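Local coordinates for aminopeptidase N family protein (Idiomarina loihiensis L2TR, PDB 4FGM), which probably acts as a zinc-dependent aminopeptidase of the M61 family, removing residues from the N-terminal end of peptides, at residues His14-Ser19 and Ala97-Phe102; His181-Ser186 and Ala218-Tyr223; Ala483-Gly488 and Tyr540-Thr545. All blocks are in the same frame, centred on the assembly; numbering follows the deposited sequence.

Contact 1 of 3, residues His14-Ser19 and Ala97-Phe102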
ATOM      1  N   HIS A  14     -16.816 -20.688   3.383  1.00 35.29           N
ATOM      2  CA  HIS A  14     -16.150 -19.412   3.644  1.00 37.21           C
ATOM      3  C   HIS A  14     -16.981 -18.560   4.611  1.00 38.75           C
ATOM      4  O   HIS A  14     -17.221 -17.379   4.372  1.00 37.81           O
ATOM      5  CB  HIS A  14     -15.949 -18.639   2.333  1.00 32.89           C
ATOM      6  CG  HIS A  14     -15.560 -19.507   1.176  1.00 44.22           C
ATOM      7  ND1 HIS A  14     -14.485 -20.366   1.217  1.00 43.30           N
ATOM      8  CD2 HIS A  14     -16.130 -19.672  -0.040  1.00 39.72           C
ATOM      9  CE1 HIS A  14     -14.409 -21.027   0.075  1.00 36.33           C
ATOM     10  NE2 HIS A  14     -15.395 -20.626  -0.703  1.00 39.79           N
ATOM     11  N   LEU A  15     -17.411 -19.161   5.712  1.00 40.68           N
ATOM     12  CA  LEU A  15     -18.228 -18.451   6.677  1.00 40.61           C
ATOM     13  C   LEU A  15     -17.703 -18.489   8.099  1.00 41.28           C
ATOM     14  O   LEU A  15     -17.354 -19.548   8.618  1.00 41.58           O
ATOM     15  CB  LEU A  15     -19.650 -19.020   6.666  1.00 41.80           C
ATOM     16  CG  LEU A  15     -20.488 -18.830   5.395  1.00 38.99           C
ATOM     17  CD1 LEU A  15     -21.657 -19.798   5.403  1.00 37.07           C
ATOM     18  CD2 LEU A  15     -20.973 -17.391   5.319  1.00 37.13           C
ATOM     19  N   PHE A  16     -17.639 -17.322   8.728  1.00 41.59           N
ATOM     20  CA  PHE A  16     -17.220 -17.238  10.117  1.00 38.49           C
ATOM     21  C   PHE A  16     -18.523 -17.069  10.902  1.00 34.84           C
ATOM     22  O   PHE A  16     -19.455 -16.421  10.414  1.00 38.15           O
ATOM     23  CB  PHE A  16     -16.370 -15.990  10.386  1.00 34.50           C
ATOM     24  CG  PHE A  16     -14.952 -16.064   9.893  1.00 36.79           C
ATOM     25  CD1 PHE A  16     -14.609 -15.585   8.633  1.00 33.63           C
ATOM     26  CD2 PHE A  16     -13.940 -16.544  10.726  1.00 36.62           C
ATOM     27  CE1 PHE A  16     -13.264 -15.568   8.208  1.00 34.61           C
ATOM     28  CE2 PHE A  16     -12.606 -16.534  10.317  1.00 36.49           C
ATOM     29  CZ  PHE A  16     -12.267 -16.042   9.047  1.00 32.43           C
ATOM     30  N   ASN A  17     -18.613 -17.665  12.088  1.00 33.76           N
ATOM     31  CA  ASN A  17     -19.791 -17.461  12.926  1.00 32.81           C
ATOM     32  C   ASN A  17     -19.323 -16.405  13.900  1.00 41.05           C
ATOM     33  O   ASN A  17     -18.203 -16.482  14.407  1.00 46.31           O
ATOM     34  CB  ASN A  17     -20.176 -18.711  13.719  1.00 30.89           C
ATOM     35  CG  ASN A  17     -21.240 -19.534  13.027  1.00 44.94           C
ATOM     36  OD1 ASN A  17     -21.687 -19.201  11.923  1.00 50.13           O
ATOM     37  ND2 ASN A  17     -21.654 -20.618  13.674  1.00 47.46           N
ATOM     38  N   VAL A  18     -20.163 -15.413  14.155  1.00 37.40           N
ATOM     39  CA  VAL A  18     -19.792 -14.354  15.080  1.00 37.53           C
ATOM     40  C   VAL A  18     -20.897 -14.083  16.090  1.00 44.51           C
ATOM     41  O   VAL A  18     -22.084 -14.040  15.743  1.00 45.04           O
ATOM     42  CB  VAL A  18     -19.472 -13.037  14.335  1.00 40.61           C
ATOM     43  CG1 VAL A  18     -19.005 -11.987  15.324  1.00 40.10           C
ATOM     44  CG2 VAL A  18     -18.400 -13.276  13.278  1.00 38.95           C
ATOM     45  N   SER A  19     -20.487 -13.923  17.344  1.00 45.69           N
ATOM     46  CA  SER A  19     -21.394 -13.620  18.439  1.00 45.26           C
ATOM     47  C   SER A  19     -20.876 -12.377  19.128  1.00 46.46           C
ATOM     48  O   SER A  19     -19.665 -12.169  19.269  1.00 44.63           O
ATOM     49  CB  SER A  19     -21.462 -14.766  19.452  1.00 46.29           C
ATOM     50  OG  SER A  19     -22.301 -15.806  18.989  1.00 57.02           O
ATOM     51  N   ALA A  97     -11.366 -10.141   4.621  1.00 38.85           N
ATOM     52  CA  ALA A  97     -11.464 -11.448   5.270  1.00 36.23           C
ATOM     53  C   ALA A  97     -11.534 -12.525   4.219  1.00 34.40           C
ATOM     54  O   ALA A  97     -12.168 -12.362   3.168  1.00 37.25           O
ATOM     55  CB  ALA A  97     -12.690 -11.527   6.178  1.00 29.59           C
ATOM     56  N   TYR A  98     -10.843 -13.619   4.505  1.00 33.87           N
ATOM     57  CA  TYR A  98     -10.750 -14.754   3.596  1.00 33.04           C
ATOM     58  C   TYR A  98     -10.712 -16.036   4.414  1.00 39.93           C
ATOM     59  O   TYR A  98     -10.052 -16.097   5.452  1.00 44.99           O
ATOM     60  CB  TYR A  98      -9.466 -14.617   2.760  1.00 31.54           C
ATOM     61  CG  TYR A  98      -9.155 -15.780   1.846  1.00 37.26           C
ATOM     62  CD1 TYR A  98      -8.665 -16.989   2.351  1.00 35.22           C
ATOM     63  CD2 TYR A  98      -9.367 -15.679   0.473  1.00 41.13           C
ATOM     64  CE1 TYR A  98      -8.399 -18.067   1.504  1.00 36.42           C
ATOM     65  CE2 TYR A  98      -9.105 -16.746  -0.378  1.00 44.02           C
ATOM     66  CZ  TYR A  98      -8.625 -17.937   0.137  1.00 45.45           C
ATOM     67  OH  TYR A  98      -8.398 -18.990  -0.720  1.00 44.45           O
ATOM     68  N   LEU A  99     -11.427 -17.057   3.950  1.00 40.36           N
ATOM     69  CA  LEU A  99     -11.463 -18.334   4.645  1.00 37.41           C
ATOM     70  C   LEU A  99     -11.801 -19.518   3.736  1.00 36.03           C
ATOM     71  O   LEU A  99     -12.825 -19.516   3.056  1.00 37.77           O
ATOM     72  CB  LEU A  99     -12.486 -18.289   5.786  1.00 35.66           C
ATOM     73  CG  LEU A  99     -12.600 -19.566   6.629  1.00 34.71           C
ATOM     74  CD1 LEU A  99     -11.340 -19.724   7.445  1.00 25.66           C
ATOM     75  CD2 LEU A  99     -13.830 -19.502   7.543  1.00 27.75           C
ATOM     76  N   ASP A 100     -10.919 -20.512   3.707  1.00 31.27           N
ATOM     77  CA  ASP A 100     -11.158 -21.741   2.948  1.00 36.61           C
ATOM     78  C   ASP A 100     -10.529 -22.882   3.759  1.00 39.57           C
ATOM     79  O   ASP A 100     -10.200 -22.678   4.935  1.00 36.11           O
ATOM     80  CB  ASP A 100     -10.603 -21.661   1.514  1.00 33.28           C
ATOM     81  CG  ASP A 100      -9.089 -21.558   1.455  1.00 40.21           C
ATOM     82  OD1 ASP A 100      -8.412 -21.705   2.498  1.00 41.27           O
ATOM     83  OD2 ASP A 100      -8.574 -21.342   0.335  1.00 39.91           O
ATOM     84  N   GLN A 101     -10.356 -24.064   3.174  1.00 36.38           N
ATOM     85  CA  GLN A 101      -9.802 -25.175   3.945  1.00 39.91           C
ATOM     86  C   GLN A 101      -8.283 -25.137   4.094  1.00 41.46           C
ATOM     87  O   GLN A 101      -7.689 -26.052   4.672  1.00 44.12           O
ATOM     88  CB  GLN A 101     -10.225 -26.533   3.347  1.00 37.18           C
ATOM     89  CG  GLN A 101      -9.618 -26.871   1.975  1.00 39.39           C
ATOM     90  CD  GLN A 101     -10.414 -26.301   0.810  1.00 38.61           C
ATOM     91  OE1 GLN A 101     -10.704 -25.106   0.762  1.00 38.86           O
ATOM     92  NE2 GLN A 101     -10.768 -27.159  -0.141  1.00 33.75           N
ATOM     93  N   PHE A 102      -7.650 -24.082   3.600  1.00 37.96           N
ATOM     94  CA  PHE A 102      -6.196 -23.997   3.705  1.00 38.81           C
ATOM     95  C   PHE A 102      -5.728 -22.872   4.616  1.00 39.87           C
ATOM     96  O   PHE A 102      -4.658 -22.956   5.219  1.00 38.25           O
ATOM     97  CB  PHE A 102      -5.581 -23.834   2.309  1.00 38.35           C
ATOM     98  CG  PHE A 102      -5.985 -24.916   1.339  1.00 35.93           C
ATOM     99  CD1 PHE A 102      -5.547 -26.224   1.515  1.00 32.91           C
ATOM    100  CD2 PHE A 102      -6.818 -24.626   0.261  1.00 30.88           C
ATOM    101  CE1 PHE A 102      -5.936 -27.238   0.630  1.00 35.92           C
ATOM    102  CE2 PHE A 102      -7.215 -25.624  -0.630  1.00 33.68           C
ATOM    103  CZ  PHE A 102      -6.772 -26.936  -0.448  1.00 32.48           C
TER

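Contact 2 of 3, residues His181-Ser186 and Ala218-Tyr223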
ATOM      1  N   HIS A 181      16.792  -4.500  18.491  1.00 55.29           N
ATOM      2  CA  HIS A 181      16.922  -3.627  19.652  1.00 59.37           C
ATOM      3  C   HIS A 181      16.109  -4.115  20.842  1.00 56.08           C
ATOM      4  O   HIS A 181      15.310  -3.371  21.406  1.00 61.19           O
ATOM      5  CB  HIS A 181      16.513  -2.197  19.305  1.00 72.54           C
ATOM      6  CG  HIS A 181      17.525  -1.468  18.486  1.00 87.76           C
ATOM      7  ND1 HIS A 181      18.738  -2.025  18.135  1.00 93.98           N
ATOM      8  CD2 HIS A 181      17.515  -0.225  17.950  1.00 91.94           C
ATOM      9  CE1 HIS A 181      19.428  -1.158  17.420  1.00 96.71           C
ATOM     10  NE2 HIS A 181      18.709  -0.055  17.293  1.00 96.05           N
ATOM     11  N   GLY A 182      16.316  -5.374  21.211  1.00 50.23           N
ATOM     12  CA  GLY A 182      15.620  -5.948  22.344  1.00 47.93           C
ATOM     13  C   GLY A 182      14.122  -6.145  22.204  1.00 52.14           C
ATOM     14  O   GLY A 182      13.458  -6.531  23.162  1.00 51.16           O
ATOM     15  N   ILE A 183      13.574  -5.883  21.024  1.00 50.67           N
ATOM     16  CA  ILE A 183      12.142  -6.063  20.828  1.00 51.67           C
ATOM     17  C   ILE A 183      11.866  -7.331  20.019  1.00 51.41           C
ATOM     18  O   ILE A 183      12.574  -7.625  19.052  1.00 56.03           O
ATOM     19  CB  ILE A 183      11.522  -4.827  20.128  1.00 46.93           C
ATOM     20  CG1 ILE A 183      11.728  -3.589  21.010  1.00 40.11           C
ATOM     21  CG2 ILE A 183      10.029  -5.053  19.873  1.00 45.65           C
ATOM     22  CD1 ILE A 183      11.008  -2.331  20.523  1.00 40.80           C
ATOM     23  N   LYS A 184      10.857  -8.095  20.429  1.00 48.90           N
ATOM     24  CA  LYS A 184      10.517  -9.328  19.720  1.00 50.82           C
ATOM     25  C   LYS A 184       9.736  -9.059  18.441  1.00 48.68           C
ATOM     26  O   LYS A 184       8.785  -8.279  18.430  1.00 43.79           O
ATOM     27  CB  LYS A 184       9.698 -10.269  20.605  1.00 54.93           C
ATOM     28  CG  LYS A 184      10.456 -10.842  21.784  1.00 71.01           C
ATOM     29  CD  LYS A 184       9.748 -12.063  22.347  1.00 77.83           C
ATOM     30  CE  LYS A 184      10.406 -12.520  23.633  1.00 81.53           C
ATOM     31  NZ  LYS A 184      11.881 -12.621  23.476  1.00 82.87           N
ATOM     32  N   HIS A 185      10.155  -9.720  17.366  1.00 46.57           N
ATOM     33  CA  HIS A 185       9.519  -9.599  16.060  1.00 44.42           C
ATOM     34  C   HIS A 185       9.200 -10.989  15.529  1.00 42.92           C
ATOM     35  O   HIS A 185       9.820 -11.977  15.927  1.00 42.53           O
ATOM     36  CB  HIS A 185      10.446  -8.890  15.066  1.00 37.59           C
ATOM     37  CG  HIS A 185      10.581  -7.417  15.299  1.00 47.14           C
ATOM     38  ND1 HIS A 185      11.254  -6.888  16.381  1.00 48.30           N
ATOM     39  CD2 HIS A 185      10.136  -6.359  14.580  1.00 49.48           C
ATOM     40  CE1 HIS A 185      11.220  -5.569  16.316  1.00 47.90           C
ATOM     41  NE2 HIS A 185      10.548  -5.221  15.233  1.00 48.63           N
ATOM     42  N   SER A 186       8.236 -11.058  14.620  1.00 43.14           N
ATOM     43  CA  SER A 186       7.832 -12.325  14.022  1.00 43.35           C
ATOM     44  C   SER A 186       7.525 -12.189  12.541  1.00 42.00           C
ATOM     45  O   SER A 186       6.930 -11.201  12.100  1.00 40.28           O
ATOM     46  CB  SER A 186       6.580 -12.882  14.710  1.00 41.87           C
ATOM     47  OG  SER A 186       6.836 -13.242  16.052  1.00 60.66           O
ATOM     48  N   ALA A 218      10.460   2.961  19.750  1.00 49.73           N
ATOM     49  CA  ALA A 218       9.452   2.162  19.059  1.00 47.04           C
ATOM     50  C   ALA A 218       8.108   2.336  19.761  1.00 47.00           C
ATOM     51  O   ALA A 218       8.033   2.276  20.983  1.00 46.87           O
ATOM     52  CB  ALA A 218       9.854   0.701  19.060  1.00 48.33           C
ATOM     53  N   PRO A 219       7.029   2.561  18.997  1.00 52.80           N
ATOM     54  CA  PRO A 219       5.701   2.741  19.597  1.00 51.65           C
ATOM     55  C   PRO A 219       4.984   1.443  19.970  1.00 49.08           C
ATOM     56  O   PRO A 219       3.863   1.470  20.467  1.00 53.42           O
ATOM     57  CB  PRO A 219       4.949   3.527  18.526  1.00 51.41           C
ATOM     58  CG  PRO A 219       5.501   2.943  17.262  1.00 46.82           C
ATOM     59  CD  PRO A 219       6.998   2.867  17.554  1.00 53.32           C
ATOM     60  N   PHE A 220       5.632   0.310  19.732  1.00 45.41           N
ATOM     61  CA  PHE A 220       5.042  -0.992  20.043  1.00 42.86           C
ATOM     62  C   PHE A 220       5.986  -1.803  20.931  1.00 44.87           C
ATOM     63  O   PHE A 220       7.159  -1.458  21.073  1.00 48.15           O
ATOM     64  CB  PHE A 220       4.769  -1.762  18.741  1.00 44.35           C
ATOM     65  CG  PHE A 220       5.902  -1.686  17.743  1.00 42.00           C
ATOM     66  CD1 PHE A 220       5.828  -0.830  16.649  1.00 39.94           C
ATOM     67  CD2 PHE A 220       7.048  -2.459  17.911  1.00 37.61           C
ATOM     68  CE1 PHE A 220       6.886  -0.731  15.738  1.00 42.98           C
ATOM     69  CE2 PHE A 220       8.115  -2.367  17.009  1.00 39.10           C
ATOM     70  CZ  PHE A 220       8.030  -1.504  15.917  1.00 42.18           C
ATOM     71  N   GLN A 221       5.483  -2.880  21.528  1.00 45.83           N
ATOM     72  CA  GLN A 221       6.324  -3.717  22.379  1.00 53.17           C
ATOM     73  C   GLN A 221       6.749  -5.005  21.685  1.00 51.22           C
ATOM     74  O   GLN A 221       7.622  -5.724  22.167  1.00 53.18           O
ATOM     75  CB  GLN A 221       5.610  -4.043  23.687  1.00 62.30           C
ATOM     76  CG  GLN A 221       5.445  -2.840  24.590  1.00 75.18           C
ATOM     77  CD  GLN A 221       4.706  -3.181  25.862  1.00 87.70           C
ATOM     78  OE1 GLN A 221       5.315  -3.496  26.887  1.00 94.39           O
ATOM     79  NE2 GLN A 221       3.378  -3.139  25.798  1.00 88.11           N
ATOM     80  N   SER A 222       6.119  -5.287  20.551  1.00 47.12           N
ATOM     81  CA  SER A 222       6.432  -6.465  19.754  1.00 45.36           C
ATOM     82  C   SER A 222       5.815  -6.200  18.386  1.00 44.66           C
ATOM     83  O   SER A 222       4.918  -5.364  18.268  1.00 41.93           O
ATOM     84  CB  SER A 222       5.828  -7.720  20.373  1.00 41.36           C
ATOM     85  OG  SER A 222       4.422  -7.711  20.249  1.00 46.72           O
ATOM     86  N   TYR A 223       6.290  -6.887  17.354  1.00 40.56           N
ATOM     87  CA  TYR A 223       5.743  -6.653  16.028  1.00 41.90           C
ATOM     88  C   TYR A 223       5.683  -7.924  15.185  1.00 41.96           C
ATOM     89  O   TYR A 223       6.595  -8.755  15.232  1.00 43.00           O
ATOM     90  CB  TYR A 223       6.564  -5.570  15.328  1.00 39.93           C
ATOM     91  CG  TYR A 223       5.958  -5.065  14.042  1.00 44.08           C
ATOM     92  CD1 TYR A 223       6.135  -5.756  12.843  1.00 38.99           C
ATOM     93  CD2 TYR A 223       5.211  -3.888  14.022  1.00 41.23           C
ATOM     94  CE1 TYR A 223       5.590  -5.286  11.659  1.00 36.87           C
ATOM     95  CE2 TYR A 223       4.656  -3.412  12.840  1.00 32.60           C
ATOM     96  CZ  TYR A 223       4.855  -4.114  11.660  1.00 38.13           C
ATOM     97  OH  TYR A 223       4.357  -3.614  10.479  1.00 44.79           O
TER

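Contact 3 of 3, residues Ala483-Gly488 and Tyr540-Thr545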
ATOM      1  N   ALA A 483      14.047   2.419 -28.071  1.00 72.57           N
ATOM      2  CA  ALA A 483      13.163   2.359 -29.226  1.00 68.19           C
ATOM      3  C   ALA A 483      13.099   3.685 -29.976  1.00 66.61           C
ATOM      4  O   ALA A 483      13.196   4.756 -29.371  1.00 68.28           O
ATOM      5  CB  ALA A 483      11.766   1.942 -28.782  1.00 62.92           C
ATOM      6  N   ARG A 484      12.942   3.607 -31.295  1.00 59.28           N
ATOM      7  CA  ARG A 484      12.863   4.802 -32.122  1.00 65.37           C
ATOM      8  C   ARG A 484      11.426   5.309 -32.164  1.00 57.23           C
ATOM      9  O   ARG A 484      11.181   6.506 -32.321  1.00 62.26           O
ATOM     10  CB  ARG A 484      13.349   4.493 -33.535  1.00 80.02           C
ATOM     11  CG  ARG A 484      14.402   5.474 -34.060  1.00 94.51           C
ATOM     12  CD  ARG A 484      15.721   4.767 -34.353  1.00104.81           C
ATOM     13  NE  ARG A 484      15.529   3.332 -34.564  1.00109.79           N
ATOM     14  CZ  ARG A 484      16.516   2.475 -34.810  1.00108.25           C
ATOM     15  NH1 ARG A 484      17.768   2.905 -34.921  1.00108.18           N
ATOM     16  NH2 ARG A 484      16.261   1.178 -34.897  1.00105.41           N
ATOM     17  N   VAL A 485      10.471   4.395 -32.033  1.00 53.84           N
ATOM     18  CA  VAL A 485       9.058   4.784 -32.035  1.00 55.12           C
ATOM     19  C   VAL A 485       8.291   3.998 -30.980  1.00 55.12           C
ATOM     20  O   VAL A 485       8.783   2.975 -30.477  1.00 58.46           O
ATOM     21  CB  VAL A 485       8.372   4.481 -33.397  1.00 42.77           C
ATOM     22  CG1 VAL A 485       9.124   5.170 -34.514  1.00 38.76           C
ATOM     23  CG2 VAL A 485       8.345   2.960 -33.647  1.00 37.63           C
ATOM     24  N   ASN A 486       7.123   4.504 -30.596  1.00 54.96           N
ATOM     25  CA  ASN A 486       6.275   3.782 -29.653  1.00 49.33           C
ATOM     26  C   ASN A 486       4.830   4.245 -29.747  1.00 45.49           C
ATOM     27  O   ASN A 486       4.526   5.310 -30.284  1.00 44.09           O
ATOM     28  CB  ASN A 486       6.790   3.856 -28.202  1.00 50.46           C
ATOM     29  CG  ASN A 486       6.651   5.218 -27.581  1.00 55.85           C
ATOM     30  OD1 ASN A 486       6.036   6.120 -28.138  1.00 62.38           O
ATOM     31  ND2 ASN A 486       7.223   5.369 -26.400  1.00 61.74           N
ATOM     32  N   PHE A 487       3.928   3.419 -29.250  1.00 41.59           N
ATOM     33  CA  PHE A 487       2.515   3.726 -29.317  1.00 44.55           C
ATOM     34  C   PHE A 487       2.083   4.898 -28.482  1.00 44.25           C
ATOM     35  O   PHE A 487       1.154   5.612 -28.851  1.00 47.03           O
ATOM     36  CB  PHE A 487       1.699   2.511 -28.884  1.00 43.01           C
ATOM     37  CG  PHE A 487       1.673   1.414 -29.895  1.00 42.36           C
ATOM     38  CD1 PHE A 487       0.895   1.531 -31.036  1.00 40.64           C
ATOM     39  CD2 PHE A 487       2.413   0.253 -29.699  1.00 45.96           C
ATOM     40  CE1 PHE A 487       0.858   0.507 -31.972  1.00 47.29           C
ATOM     41  CE2 PHE A 487       2.381  -0.776 -30.631  1.00 45.97           C
ATOM     42  CZ  PHE A 487       1.601  -0.651 -31.763  1.00 46.84           C
ATOM     43  N   GLY A 488       2.766   5.112 -27.369  1.00 44.40           N
ATOM     44  CA  GLY A 488       2.341   6.163 -26.471  1.00 40.37           C
ATOM     45  C   GLY A 488       1.135   5.522 -25.796  1.00 44.25           C
ATOM     46  O   GLY A 488       0.104   6.158 -25.573  1.00 49.10           O
ATOM     47  N   TYR A 540      10.564   1.221 -37.961  1.00 54.37           N
ATOM     48  CA  TYR A 540      10.032   2.543 -38.197  1.00 56.12           C
ATOM     49  C   TYR A 540      10.785   3.648 -37.496  1.00 60.41           C
ATOM     50  O   TYR A 540      11.505   3.413 -36.534  1.00 63.68           O
ATOM     51  CB  TYR A 540       8.573   2.565 -37.753  1.00 48.99           C
ATOM     52  CG  TYR A 540       7.779   1.461 -38.384  1.00 50.55           C
ATOM     53  CD1 TYR A 540       7.474   1.495 -39.739  1.00 43.42           C
ATOM     54  CD2 TYR A 540       7.370   0.361 -37.643  1.00 54.00           C
ATOM     55  CE1 TYR A 540       6.785   0.467 -40.338  1.00 49.23           C
ATOM     56  CE2 TYR A 540       6.678  -0.679 -38.236  1.00 47.90           C
ATOM     57  CZ  TYR A 540       6.388  -0.620 -39.583  1.00 54.08           C
ATOM     58  OH  TYR A 540       5.699  -1.649 -40.180  1.00 51.64           O
ATOM     59  N   ILE A 541      10.610   4.859 -38.012  1.00 54.82           N
ATOM     60  CA  ILE A 541      11.205   6.048 -37.430  1.00 55.40           C
ATOM     61  C   ILE A 541      10.093   7.091 -37.414  1.00 47.59           C
ATOM     62  O   ILE A 541       9.115   6.981 -38.147  1.00 41.85           O
ATOM     63  CB  ILE A 541      12.413   6.581 -38.254  1.00 45.20           C
ATOM     64  CG1 ILE A 541      11.962   7.007 -39.649  1.00 45.83           C
ATOM     65  CG2 ILE A 541      13.497   5.512 -38.335  1.00 47.13           C
ATOM     66  CD1 ILE A 541      13.053   7.695 -40.441  1.00 49.83           C
ATOM     67  N   PRO A 542      10.217   8.111 -36.563  1.00 47.46           N
ATOM     68  CA  PRO A 542       9.173   9.139 -36.507  1.00 42.22           C
ATOM     69  C   PRO A 542       8.807   9.659 -37.901  1.00 43.30           C
ATOM     70  O   PRO A 542       9.681   9.923 -38.726  1.00 40.83           O
ATOM     71  CB  PRO A 542       9.800  10.211 -35.618  1.00 40.74           C
ATOM     72  CG  PRO A 542      10.630   9.397 -34.667  1.00 41.74           C
ATOM     73  CD  PRO A 542      11.287   8.382 -35.587  1.00 41.62           C
ATOM     74  N   GLY A 543       7.512   9.790 -38.158  1.00 46.72           N
ATOM     75  CA  GLY A 543       7.061  10.274 -39.447  1.00 41.47           C
ATOM     76  C   GLY A 543       6.507   9.171 -40.333  1.00 49.51           C
ATOM     77  O   GLY A 543       5.753   9.446 -41.266  1.00 47.14           O
ATOM     78  N   ASP A 544       6.876   7.922 -40.060  1.00 47.26           N
ATOM     79  CA  ASP A 544       6.370   6.822 -40.863  1.00 49.71           C
ATOM     80  C   ASP A 544       4.910   6.556 -40.521  1.00 48.49           C
ATOM     81  O   ASP A 544       4.481   6.725 -39.380  1.00 50.98           O
ATOM     82  CB  ASP A 544       7.183   5.545 -40.628  1.00 57.70           C
ATOM     83  CG  ASP A 544       8.563   5.608 -41.249  1.00 63.92           C
ATOM     84  OD1 ASP A 544       8.753   6.405 -42.189  1.00 65.54           O
ATOM     85  OD2 ASP A 544       9.453   4.848 -40.812  1.00 62.74           O
ATOM     86  N   THR A 545       4.142   6.146 -41.519  1.00 46.27           N
ATOM     87  CA  THR A 545       2.739   5.846 -41.301  1.00 49.20           C
ATOM     88  C   THR A 545       2.428   4.394 -41.643  1.00 46.32           C
ATOM     89  O   THR A 545       2.883   3.872 -42.655  1.00 42.00           O
ATOM     90  CB  THR A 545       1.838   6.756 -42.145  1.00 48.55           C
ATOM     91  OG1 THR A 545       2.090   8.121 -41.793  1.00 47.36           O
ATOM     92  CG2 THR A 545       0.358   6.430 -41.887  1.00 44.30           C
TER

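Contact 1 of 3, residues His14-Ser19 and Ala97-Phe102
His14, just before strand 15-22, and Phe16 on it bring their side chains against the backbone and side chain of Leu99, at the end of strand 97-99, within the N-terminal domain of the M61 family. The two short strand segments run at 113° to each other; no backbone bond joins them, and strand 81-91 pairs with both. One polar link crosses the gap: His14 ND1 donates to Leu99 O at 2.6 Å, approaching in the carbonyl plane although the oxygen is tilted somewhat from the imidazole plane. The same oxygen lies 3.4 Å from His14 CA. His14 and Leu15 both face Asp10, forming a G1 beta bulge. Leu99 CG is anti to the backbone N (chi1 -178°), and CD2 sits over the centre of the Phe16 ring, 4.0 Å from the centroid and 7° off the normal, a CH-pi contact; Leu99 CB meets Phe16 CE1 at 3.7 Å. A branched aliphatic chain suits this place, since it can lay a methyl on the ring face and also reaches Leu11 and Trp136. Beyond Leu99, Asp100 opens an Asx turn, its OD1 accepting from Phe102 N at 2.7 Å, while Tyr98 OH donates to OD2. The rings of His14 and Tyr98 both stack on Trp90. An alanine at His14 would probably leave Leu99 O without its ND1 donor and take one of two stacked rings from Trp90, that of Tyr98 remaining. Because ND1 is the donor here, a neutral imidazole would carry its proton on that nitrogen, so the contact is likely to select one tautomer.

Contact 2 of 3, residues His181-Ser186 and Ala218-Tyr223
Ile183 holds CG1 beside its backbone N (chi1 -61°), and this leaves CG2 anti to that nitrogen, pressed against Gln221 O at 3.4 Å. CD1 at the far end of the side chain meets Ala218 CB at 3.6 Å, so one beta-branched residue touches the incoming loop at two points. His185 also has CG beside the backbone N (chi1 -74°), whereas Tyr223 CG is anti to its own N (chi1 -170°); the two side chains share a sheet face, and His185 CD2 reaches Tyr223 CB at 3.7 Å. Histidine suits this spot because both ring nitrogens find partners: ND1 donates to Ile183 O at 3.1 Å, with the oxygen in the ring plane but ND1 well above the carbonyl plane, while NE2 is hydrogen-bonded to Tyr275 OH. These two bonds should fix the rotation of a buried ring. Nearby, Phe220 lies between Ala218 CB on one face and Tyr223 CD2 centred over the other. The backbones pair in parallel at His185 and Tyr223: Tyr223 N gives a bond to Lys184 O at 3.1 Å, and Ser186 N one to Tyr223 O at 2.9 Å. Tyr223 O is also approached by His185 CA at 3.2 Å. The contact thus joins the beginnings of strands 183-190 and 222-230, the two strands of a beta-alpha-beta crossover through helix 197-215, whose Cys208 touches His185. Strand 174-180 flanks 183-190 and strand 242-248 flanks 222-230, while Tyr223 meets Tyr275 edge-to-face on helix 262-277, which carries the zinc ligands His273 and His277.

Contact 3 of 3, residues Ala483-Gly488 and Tyr540-Thr545
The guanidinium of Arg484 stands obliquely to Tyr540 O without a hydrogen bond between them, and the Tyr540 ring turns off to stack on Trp563, which Phe487 meets edge-to-face. Tyr540 OH is bonded to Asp524. Across the contact, aliphatic side-chain carbons meet mainly backbone atoms. Val485 CG1 lies 3.6 Å from Tyr540 O and comes equally near Ile541 C, while CG2 meets Tyr540 CB at 4.1 Å. The split valine tip thus fits against the bend of the opposing loop, where Pro542 CD lies 4.0 Å from Val485 CG1. Arg484 adds its CB, 3.7 Å from Tyr540 O, and its carbonyl O, 3.8 Å from Pro542 CG. The opposing loop is shaped by a type II beta turn from Ile541 to Asp544: Pro542 suits the second position, and Gly543 takes the positive phi of the third. Asp544 N bonds to Ile541 O, and Asp544 OD2 accepts from Ile541 N at 3.0 Å. The contact joins the loops before strands 489-494 and 545-552 of a C-terminal region that is probably PDZ-like. With no hydrogen bond across it, this surface contact rests on shape and van der Waals packing, while the turn is held by its own bonds and by backbone bonds to Trp563.

From the N terminus, contact 1 closes first, bringing strand 15-22 near strand 97-99 over 77 intervening residues that contain strands but no helix. Contact 2 opens later and closes over 31 residues, mostly helix 197-215, so that two neighbouring strands of the five-stranded mixed sheet beside the zinc site are joined. Contact 3 follows far along the chain, where 51 residues of strands and short helices separate its two loops. The three stand in series, none crossing or enclosing another. Contacts 1 and 2 have centres about 29 Å apart; contact 3 is about 55 Å, centre to centre, from contact 2, across the middle of the chain. Each thus ties together a different region of the fold.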